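Local coordinates for protein 2-dehydro-3-deoxy-d-gluconate/2-dehydro-3-deoxy-phosphogluconate aldolase (Picrophilus torridus, PDB 4UXD) that is an aldolase of the dihydrodipicolinate synthetase family, built as a beta/alpha barrel, at residues A203-L212 against A220-T228; E55-M65 against V86-G97. One frame throughout, in Å; residues are numbered along the deposited sequence.

In the fold
Both contacts join neighbouring parallel strands of one barrel. Contact 2 comes first in the chain and pairs strands 61-63 and 95-97. Contact 1 pairs strands 203-206 and 222-224, and strand 27-31 lies between strands 61-63 and 222-224. The contact centres are 16 Å apart, but the two touch. Val-224 CG1 packs on Phe-63 CD2 at 3.9 Å inside the barrel, and Thr-228 O lies 3.5 Å from Ile-57 CD1. One glycerol binds at the end of contact 1. Another lies about 3 Å from the nearest atom of the Val-224 side chain, and the Phe-63 side chain comes within about 4 Å of a bound glycerol, nearest atoms again. These molecules may mark a pocket.

Contact 1: A203-L212 against A220-T228; sequences AVFQGQDDLL and ASGGVCGTT. With GOL (glycerol), chain F; IPA (isopropyl alcohol), chain G.
Asp-209 and Thr-227 approach from opposite directions, and one carboxylate oxygen takes both bonds. Asp-209 OD2 takes the backbone N-H of Thr-227 on its syn lone pair, with N to OD2 3.0 Å. The hydroxyl of Thr-227 comes to the anti lone pair, with OG1 to OD2 2.6 Å. The two bonds on OD2 would limit the carboxylate's rotation. Thr-227 OG1 sits between its backbone N and carbonyl carbon (chi1 64°), which lets N and OG1 reach the same oxygen. Asp-209 CG also rests on Cys-225 CB. Ile-234 touches both Asp-209 and Thr-227.

The strands behind this grip pack tightly. Gln-206 bonds through both backbone N and O to the same strand: its N gives to Gly-222 O (2.9 Å) and its O takes from Val-224 N (2.8 Å). At the strand's start Ser-221 OG accepts from Val-204 N in a nearly straight bond of 165°. Gly-222 and Gly-223 let neighbours close in. The Phe-205 ring has Gly-223 N at its edge, and Leu-212 CD1 lies 3.7 Å from the same Gly-223 N. Phe-205 CB meets Val-224 CG2 nearby.

This is a right-handed beta-alpha-beta unit of the barrel: strand 203-206, helix 212-217, strand 222-224. Strand 27-31 continues the sheet, and Phe-205 and Val-224 both pack on its Val-29.

The C-terminal end of the strand pair is looser and holds small molecules. Glycerol O1 gives a hydrogen bond to Asp-209 OD1, so the carboxylate's second oxygen faces the ligand. Glycerol O3 gives to Gly-207 O (2.9 Å) and takes a weak bond from Gly-226 N. The partly exposed Gln-208 points away from the strand pair. Its NE2 bonds to isopropyl alcohol O2 and to Ser-184 O.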
loop_
_atom_site.group_PDB
_atom_site.type_symbol
_atom_site.label_atom_id
_atom_site.label_comp_id
_atom_site.label_asym_id
_atom_site.label_seq_id
_atom_site.Cartn_x
_atom_site.Cartn_y
_atom_site.Cartn_z
ATOM N N ALA A 203 28.939 4.523 9.836
ATOM C CA ALA A 203 28.855 3.421 8.881
ATOM C C ALA A 203 27.462 3.311 8.259
ATOM O O ALA A 203 26.477 3.780 8.825
ATOM C CB ALA A 203 29.230 2.097 9.567
ATOM N N VAL A 204 27.400 2.701 7.082
ATOM C CA VAL A 204 26.134 2.469 6.401
ATOM C C VAL A 204 26.131 1.051 5.836
ATOM O O VAL A 204 26.832 0.764 4.867
ATOM C CB VAL A 204 25.900 3.492 5.281
ATOM C CG1 VAL A 204 24.562 3.289 4.641
ATOM C CG2 VAL A 204 25.994 4.907 5.831
ATOM N N PHE A 205 25.356 0.164 6.455
ATOM C CA PHE A 205 25.349 -1.241 6.059
ATOM C C PHE A 205 24.135 -1.613 5.199
ATOM O O PHE A 205 23.013 -1.209 5.481
ATOM C CB PHE A 205 25.381 -2.139 7.298
ATOM C CG PHE A 205 26.715 -2.189 7.999
ATOM C CD1 PHE A 205 27.016 -1.289 9.003
ATOM C CD2 PHE A 205 27.654 -3.164 7.678
ATOM C CE1 PHE A 205 28.235 -1.345 9.666
ATOM C CE2 PHE A 205 28.882 -3.223 8.337
ATOM C CZ PHE A 205 29.166 -2.318 9.332
ATOM N N GLN A 206 24.382 -2.401 4.160
ATOM C CA GLN A 206 23.326 -2.958 3.335
ATOM C C GLN A 206 22.803 -4.242 3.993
ATOM O O GLN A 206 23.566 -5.163 4.268
ATOM C CB GLN A 206 23.847 -3.236 1.916
ATOM C CG GLN A 206 22.851 -3.953 0.984
ATOM C CD GLN A 206 21.528 -3.205 0.828
ATOM O OE1 GLN A 206 20.533 -3.553 1.464
ATOM N NE2 GLN A 206 21.512 -2.175 -0.015
ATOM N N GLY A 207 21.495 -4.308 4.215
ATOM C CA GLY A 207 20.892 -5.398 4.954
ATOM C C GLY A 207 20.407 -6.529 4.087
ATOM O O GLY A 207 19.969 -7.556 4.598
ATOM N N GLN A 208 20.458 -6.339 2.775
ATOM C CA GLN A 208 19.972 -7.362 1.848
ATOM C C GLN A 208 21.133 -7.938 1.061
ATOM O O GLN A 208 21.816 -7.219 0.337
ATOM C CB GLN A 208 18.917 -6.800 0.892
ATOM C CG GLN A 208 17.649 -6.295 1.562
ATOM C CD GLN A 208 16.861 -7.381 2.281
ATOM O OE1 GLN A 208 17.198 -8.565 2.224
ATOM N NE2 GLN A 208 15.803 -6.974 2.974
ATOM N N ASP A 209 21.332 -9.245 1.216
ATOM C CA ASP A 209 22.494 -9.948 0.685
ATOM C C ASP A 209 22.666 -9.797 -0.825
ATOM O O ASP A 209 23.787 -9.691 -1.324
ATOM C CB ASP A 209 22.396 -11.436 1.028
ATOM C CG ASP A 209 22.113 -11.686 2.504
ATOM O OD1 ASP A 209 21.441 -10.853 3.153
ATOM O OD2 ASP A 209 22.569 -12.729 3.011
ATOM N N ASP A 210 21.569 -9.795 -1.567
ATOM C CA ASP A 210 21.699 -9.709 -3.018
ATOM C C ASP A 210 22.101 -8.307 -3.485
ATOM O O ASP A 210 22.537 -8.130 -4.621
ATOM C CB ASP A 210 20.407 -10.161 -3.709
ATOM C CG ASP A 210 19.164 -9.584 -3.087
ATOM O OD1 ASP A 210 19.188 -9.206 -1.891
ATOM O OD2 ASP A 210 18.146 -9.532 -3.814
ATOM N N LEU A 211 21.998 -7.324 -2.596
ATOM C CA LEU A 211 22.281 -5.944 -2.941
ATOM C C LEU A 211 23.679 -5.487 -2.507
ATOM O O LEU A 211 24.081 -4.336 -2.765
ATOM C CB LEU A 211 21.231 -5.028 -2.323
ATOM C CG LEU A 211 19.765 -5.253 -2.689
ATOM C CD1 LEU A 211 18.979 -4.019 -2.268
ATOM C CD2 LEU A 211 19.543 -5.537 -4.157
ATOM N N LEU A 212 24.422 -6.384 -1.873
ATOM C CA LEU A 212 25.733 -6.048 -1.321
ATOM C C LEU A 212 26.689 -5.477 -2.369
ATOM O O LEU A 212 27.365 -4.479 -2.121
ATOM C CB LEU A 212 26.368 -7.283 -0.668
ATOM C CG LEU A 212 27.716 -7.058 0.024
ATOM C CD1 LEU A 212 27.653 -5.910 1.053
ATOM C CD2 LEU A 212 28.175 -8.342 0.701
ATOM N N ALA A 220 29.019 1.596 0.440
ATOM C CA ALA A 220 28.579 0.988 1.709
ATOM C C ALA A 220 29.750 0.472 2.548
ATOM O O ALA A 220 30.711 -0.099 2.017
ATOM C CB ALA A 220 27.608 -0.148 1.451
ATOM N N SER A 221 29.650 0.638 3.865
ATOM C CA SER A 221 30.682 0.139 4.774
ATOM C C SER A 221 30.703 -1.392 4.832
ATOM O O SER A 221 31.664 -1.980 5.322
ATOM C CB SER A 221 30.483 0.708 6.179
ATOM O OG SER A 221 30.167 2.085 6.118
ATOM N N GLY A 222 29.653 -2.028 4.319
ATOM C CA GLY A 222 29.562 -3.482 4.297
ATOM C C GLY A 222 28.118 -3.953 4.371
ATOM O O GLY A 222 27.189 -3.177 4.136
ATOM N N GLY A 223 27.923 -5.223 4.701
ATOM C CA GLY A 223 26.588 -5.783 4.770
ATOM C C GLY A 223 26.238 -6.474 6.073
ATOM O O GLY A 223 27.108 -6.966 6.788
ATOM N N VAL A 224 24.943 -6.490 6.372
ATOM C CA VAL A 224 24.363 -7.374 7.378
ATOM C C VAL A 224 23.549 -8.426 6.639
ATOM O O VAL A 224 22.474 -8.112 6.106
ATOM C CB VAL A 224 23.446 -6.623 8.376
ATOM C CG1 VAL A 224 23.049 -7.537 9.537
ATOM C CG2 VAL A 224 24.125 -5.387 8.896
ATOM N N CYS A 225 24.058 -9.660 6.610
ATOM C CA CYS A 225 23.582 -10.658 5.663
ATOM C C CYS A 225 23.240 -12.001 6.288
ATOM O O CYS A 225 24.124 -12.765 6.640
ATOM C CB CYS A 225 24.644 -10.852 4.583
ATOM S SG CYS A 225 25.133 -9.325 3.765
ATOM N N GLY A 226 21.951 -12.305 6.373
ATOM C CA GLY A 226 21.486 -13.515 7.028
ATOM C C GLY A 226 22.000 -14.828 6.447
ATOM O O GLY A 226 22.087 -15.830 7.153
ATOM N N THR A 227 22.330 -14.844 5.164
ATOM C CA THR A 227 22.813 -16.068 4.549
ATOM C C THR A 227 24.156 -16.532 5.131
ATOM O O THR A 227 24.556 -17.676 4.912
ATOM C CB THR A 227 22.974 -15.904 3.035
ATOM O OG1 THR A 227 23.980 -14.915 2.753
ATOM C CG2 THR A 227 21.640 -15.519 2.412
ATOM N N THR A 228 24.842 -15.667 5.871
ATOM C CA THR A 228 26.107 -16.055 6.486
ATOM C C THR A 228 25.905 -17.076 7.618
ATOM O O THR A 228 26.866 -17.646 8.110
ATOM C CB THR A 228 26.882 -14.838 7.036
ATOM O OG1 THR A 228 26.116 -14.186 8.058
ATOM C CG2 THR A 228 27.177 -13.861 5.920
HETATM C C1 GOL F . 18.522 -11.511 4.455
HETATM O O1 GOL F . 19.445 -12.564 4.611
HETATM C C2 GOL F . 17.949 -11.086 5.802
HETATM O O2 GOL F . 17.054 -10.007 5.602
HETATM C C3 GOL F . 19.062 -10.706 6.782
HETATM O O3 GOL F . 20.094 -9.967 6.164
HETATM C C1 IPA G . 12.761 -10.025 5.823
HETATM C C2 IPA G . 13.688 -8.912 5.366
HETATM C C3 IPA G . 12.921 -7.825 4.614
HETATM O O2 IPA G . 14.636 -9.507 4.517
#

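Contact 2: E55-M65 against V86-G97; sequences EGINVDYLFPM and VRENSKKPIMAG
Lys-92 CG lies anti to the carbonyl carbon (chi1 -73°), and the chain bends again at chi2 (-70°). It then runs straight past Glu-55 to the loop. There NZ bonds to Val-59 O at 2.8 Å, close to the line of the carbonyl bond, and weakly to Asn-58 OD1. Lys-92 CB rests on Leu-62 CG.

Met-95 is extended beyond CG, which carries CE over one face of the Tyr-61 ring. CE is 3.9 Å from the centroid, a CH-pi contact, while SD stands oblique to the ring. Pro-93 CG also touches Tyr-61 CD2.

Ser-90 OG gives to the anti lone pair of Glu-55 OE2 (3.0 Å) and accepts from Lys-92 N, forming an ST turn. A water joins Glu-55 OE2 to Lys-91 N.

Backbone bonds hold the two segments in register: Leu-62 N to Pro-93 O, Met-95 N to Leu-62 O (2.8 Å) and Gly-97 N to Pro-64 O. The Phe-63 ring turns its edge to Gly-97.

Strands 61-63 and 95-97, outermost in the sheet order and 9° from parallel, meet here and close the barrel. Leu-54 of helix 44-56 packs on Leu-62, Phe-82 of helix 76-88 on Pro-64, and Val-29 of strand 27-31 on Tyr-61.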
loop_
_atom_site.group_PDB
_atom_site.type_symbol
_atom_site.label_atom_id
_atom_site.label_comp_id
_atom_site.label_asym_id
_atom_site.label_seq_id
_atom_site.Cartn_x
_atom_site.Cartn_y
_atom_site.Cartn_z
ATOM N N GLU A 55 32.804 -18.017 13.014
ATOM C CA GLU A 55 34.217 -17.722 13.194
ATOM C C GLU A 55 35.028 -18.328 12.041
ATOM O O GLU A 55 35.943 -17.687 11.503
ATOM C CB GLU A 55 34.685 -18.235 14.544
ATOM C CG GLU A 55 34.149 -17.394 15.699
ATOM C CD GLU A 55 34.441 -17.962 17.085
ATOM O OE1 GLU A 55 34.985 -19.084 17.198
ATOM O OE2 GLU A 55 34.113 -17.263 18.068
ATOM N N GLY A 56 34.649 -19.543 11.641
ATOM C CA GLY A 56 35.309 -20.259 10.561
ATOM C C GLY A 56 35.343 -19.529 9.223
ATOM O O GLY A 56 36.394 -19.475 8.577
ATOM N N ILE A 57 34.205 -18.977 8.803
ATOM C CA ILE A 57 34.124 -18.202 7.557
ATOM C C ILE A 57 34.488 -16.735 7.748
ATOM O O ILE A 57 34.332 -15.941 6.835
ATOM C CB ILE A 57 32.711 -18.263 6.935
ATOM C CG1 ILE A 57 31.683 -17.603 7.863
ATOM C CG2 ILE A 57 32.333 -19.721 6.615
ATOM C CD1 ILE A 57 30.264 -17.597 7.330
ATOM N N ASN A 58 34.969 -16.380 8.934
ATOM C CA ASN A 58 35.503 -15.044 9.212
ATOM C C ASN A 58 34.534 -13.861 8.949
ATOM O O ASN A 58 34.905 -12.850 8.323
ATOM C CB ASN A 58 36.789 -14.843 8.409
ATOM C CG ASN A 58 37.592 -13.646 8.882
ATOM O OD1 ASN A 58 37.639 -13.348 10.078
ATOM N ND2 ASN A 58 38.199 -12.929 7.936
ATOM N N VAL A 59 33.301 -13.966 9.437
ATOM C CA VAL A 59 32.460 -12.784 9.512
ATOM C C VAL A 59 33.153 -11.879 10.527
ATOM O O VAL A 59 33.943 -12.362 11.341
ATOM C CB VAL A 59 30.985 -13.096 9.929
ATOM C CG1 VAL A 59 30.372 -14.174 9.032
ATOM C CG2 VAL A 59 30.883 -13.502 11.401
ATOM N N ASP A 60 32.866 -10.583 10.488
ATOM C CA ASP A 60 33.524 -9.621 11.370
ATOM C C ASP A 60 32.714 -9.298 12.622
ATOM O O ASP A 60 33.276 -8.975 13.655
ATOM C CB ASP A 60 33.803 -8.328 10.604
ATOM C CG ASP A 60 34.495 -8.578 9.292
ATOM O OD1 ASP A 60 35.733 -8.708 9.299
ATOM O OD2 ASP A 60 33.803 -8.661 8.259
ATOM N N TYR A 61 31.390 -9.349 12.513
ATOM C CA TYR A 61 30.526 -9.035 13.640
ATOM C C TYR A 61 29.438 -10.081 13.806
ATOM O O TYR A 61 28.916 -10.620 12.827
ATOM C CB TYR A 61 29.885 -7.659 13.478
ATOM C CG TYR A 61 30.875 -6.543 13.320
ATOM C CD1 TYR A 61 31.354 -6.193 12.070
ATOM C CD2 TYR A 61 31.325 -5.825 14.414
ATOM C CE1 TYR A 61 32.258 -5.165 11.919
ATOM C CE2 TYR A 61 32.230 -4.792 14.268
ATOM C CZ TYR A 61 32.694 -4.472 13.019
ATOM O OH TYR A 61 33.602 -3.452 12.855
ATOM N N LEU A 62 29.138 -10.371 15.070
ATOM C CA LEU A 62 27.979 -11.151 15.439
ATOM C C LEU A 62 26.905 -10.180 15.872
ATOM O O LEU A 62 27.153 -9.272 16.693
ATOM C CB LEU A 62 28.281 -12.131 16.573
ATOM C CG LEU A 62 29.518 -13.013 16.450
ATOM C CD1 LEU A 62 29.450 -14.128 17.496
ATOM C CD2 LEU A 62 29.667 -13.562 15.044
ATOM N N PHE A 63 25.719 -10.394 15.308
ATOM C CA PHE A 63 24.547 -9.590 15.579
ATOM C C PHE A 63 23.443 -10.506 16.100
ATOM O O PHE A 63 22.563 -10.915 15.352
ATOM C CB PHE A 63 24.105 -8.847 14.310
ATOM C CG PHE A 63 22.803 -8.102 14.444
ATOM C CD1 PHE A 63 22.278 -7.780 15.693
ATOM C CD2 PHE A 63 22.098 -7.726 13.308
ATOM C CE1 PHE A 63 21.095 -7.097 15.804
ATOM C CE2 PHE A 63 20.911 -7.045 13.418
ATOM C CZ PHE A 63 20.412 -6.722 14.665
ATOM N N PRO A 64 23.481 -10.820 17.395
ATOM C CA PRO A 64 22.398 -11.618 17.970
ATOM C C PRO A 64 21.120 -10.811 18.177
ATOM O O PRO A 64 21.193 -9.617 18.486
ATOM C CB PRO A 64 22.982 -12.071 19.313
ATOM C CG PRO A 64 23.942 -10.978 19.680
ATOM C CD PRO A 64 24.522 -10.495 18.387
ATOM N N MET A 65 19.978 -11.475 18.009
ATOM C CA MET A 65 18.654 -10.911 18.270
ATOM C C MET A 65 18.326 -9.735 17.343
ATOM O O MET A 65 17.788 -8.712 17.767
ATOM C CB MET A 65 18.532 -10.495 19.744
ATOM C CG MET A 65 18.448 -11.679 20.720
ATOM S SD MET A 65 16.938 -12.663 20.522
ATOM C CE MET A 65 17.304 -14.054 21.596
ATOM N N VAL A 86 26.332 -15.660 23.866
ATOM C CA VAL A 86 27.086 -15.277 22.687
ATOM C C VAL A 86 28.328 -14.480 23.071
ATOM O O VAL A 86 29.398 -14.692 22.501
ATOM C CB VAL A 86 26.197 -14.470 21.729
ATOM C CG1 VAL A 86 27.002 -13.892 20.580
ATOM C CG2 VAL A 86 25.069 -15.363 21.225
ATOM N N ARG A 87 28.185 -13.572 24.033
ATOM C CA ARG A 87 29.316 -12.773 24.494
ATOM C C ARG A 87 30.345 -13.650 25.182
ATOM O O ARG A 87 31.528 -13.336 25.162
ATOM C CB ARG A 87 28.863 -11.649 25.444
ATOM C CG ARG A 87 29.994 -10.951 26.238
ATOM C CD ARG A 87 30.918 -10.039 25.404
ATOM N NE ARG A 87 31.598 -10.718 24.299
ATOM C CZ ARG A 87 32.171 -10.093 23.273
ATOM N NH1 ARG A 87 32.173 -8.766 23.199
ATOM N NH2 ARG A 87 32.737 -10.795 22.307
ATOM N N GLU A 88 29.893 -14.751 25.779
ATOM C CA GLU A 88 30.778 -15.596 26.564
ATOM C C GLU A 88 31.398 -16.742 25.774
ATOM O O GLU A 88 32.247 -17.471 26.299
ATOM C CB GLU A 88 30.026 -16.171 27.759
ATOM C CG GLU A 88 29.947 -15.239 28.938
ATOM C CD GLU A 88 29.167 -15.843 30.083
ATOM O OE1 GLU A 88 28.702 -17.000 29.943
ATOM O OE2 GLU A 88 29.023 -15.161 31.118
ATOM N N ASN A 89 30.994 -16.904 24.521
ATOM C CA ASN A 89 31.492 -18.024 23.736
ATOM C C ASN A 89 32.075 -17.597 22.410
ATOM O O ASN A 89 32.253 -18.402 21.499
ATOM C CB ASN A 89 30.380 -19.038 23.551
ATOM C CG ASN A 89 30.075 -19.775 24.842
ATOM O OD1 ASN A 89 30.801 -20.684 25.230
ATOM N ND2 ASN A 89 29.020 -19.360 25.529
ATOM N N SER A 90 32.418 -16.321 22.337
ATOM C CA SER A 90 33.089 -15.767 21.177
ATOM C C SER A 90 33.768 -14.462 21.549
ATOM O O SER A 90 33.244 -13.698 22.353
ATOM C CB SER A 90 32.098 -15.526 20.035
ATOM O OG SER A 90 32.706 -14.777 18.992
ATOM N N LYS A 91 34.924 -14.206 20.953
ATOM C CA LYS A 91 35.600 -12.928 21.140
ATOM C C LYS A 91 35.436 -12.033 19.913
ATOM O O LYS A 91 36.109 -11.009 19.782
ATOM C CB LYS A 91 37.083 -13.154 21.462
ATOM C CG LYS A 91 37.312 -13.645 22.894
ATOM C CD LYS A 91 38.787 -13.785 23.225
ATOM C CE LYS A 91 39.387 -12.474 23.710
ATOM N NZ LYS A 91 40.807 -12.650 24.135
ATOM N N LYS A 92 34.540 -12.423 19.011
ATOM C CA LYS A 92 34.159 -11.545 17.914
ATOM C C LYS A 92 33.474 -10.334 18.509
ATOM O O LYS A 92 32.802 -10.442 19.534
ATOM C CB LYS A 92 33.229 -12.243 16.923
ATOM C CG LYS A 92 33.900 -13.280 16.040
ATOM C CD LYS A 92 34.819 -12.630 15.044
ATOM C CE LYS A 92 35.299 -13.637 14.049
ATOM N NZ LYS A 92 36.072 -12.962 12.998
ATOM N N PRO A 93 33.679 -9.161 17.900
ATOM C CA PRO A 93 32.919 -7.995 18.359
ATOM C C PRO A 93 31.412 -8.163 18.075
ATOM O O PRO A 93 31.009 -8.612 16.998
ATOM C CB PRO A 93 33.530 -6.844 17.557
ATOM C CG PRO A 93 34.112 -7.481 16.343
ATOM C CD PRO A 93 34.592 -8.835 16.792
ATOM N N ILE A 94 30.595 -7.803 19.056
ATOM C CA ILE A 94 29.161 -8.066 19.028
ATOM C C ILE A 94 28.383 -6.768 18.880
ATOM O O ILE A 94 28.731 -5.750 19.492
ATOM C CB ILE A 94 28.704 -8.816 20.320
ATOM C CG1 ILE A 94 29.332 -10.204 20.363
ATOM C CG2 ILE A 94 27.181 -8.958 20.384
ATOM C CD1 ILE A 94 29.159 -10.932 21.661
ATOM N N MET A 95 27.356 -6.814 18.032
ATOM C CA MET A 95 26.317 -5.783 17.976
ATOM C C MET A 95 25.034 -6.378 18.523
ATOM O O MET A 95 24.433 -7.231 17.885
ATOM C CB MET A 95 26.068 -5.303 16.552
ATOM C CG MET A 95 27.293 -4.981 15.746
ATOM S SD MET A 95 26.801 -4.549 14.065
ATOM C CE MET A 95 28.323 -3.839 13.430
ATOM N N ALA A 96 24.605 -5.943 19.694
ATOM C CA ALA A 96 23.434 -6.546 20.321
ATOM C C ALA A 96 22.139 -5.936 19.796
ATOM O O ALA A 96 21.951 -4.719 19.831
ATOM C CB ALA A 96 23.509 -6.393 21.833
ATOM N N GLY A 97 21.243 -6.783 19.314
ATOM C CA GLY A 97 19.912 -6.325 19.003
ATOM C C GLY A 97 19.246 -5.995 20.312
ATOM O O GLY A 97 19.020 -6.885 21.107
HETATM O O HOH W 1 36.293 -16.076 18.991
#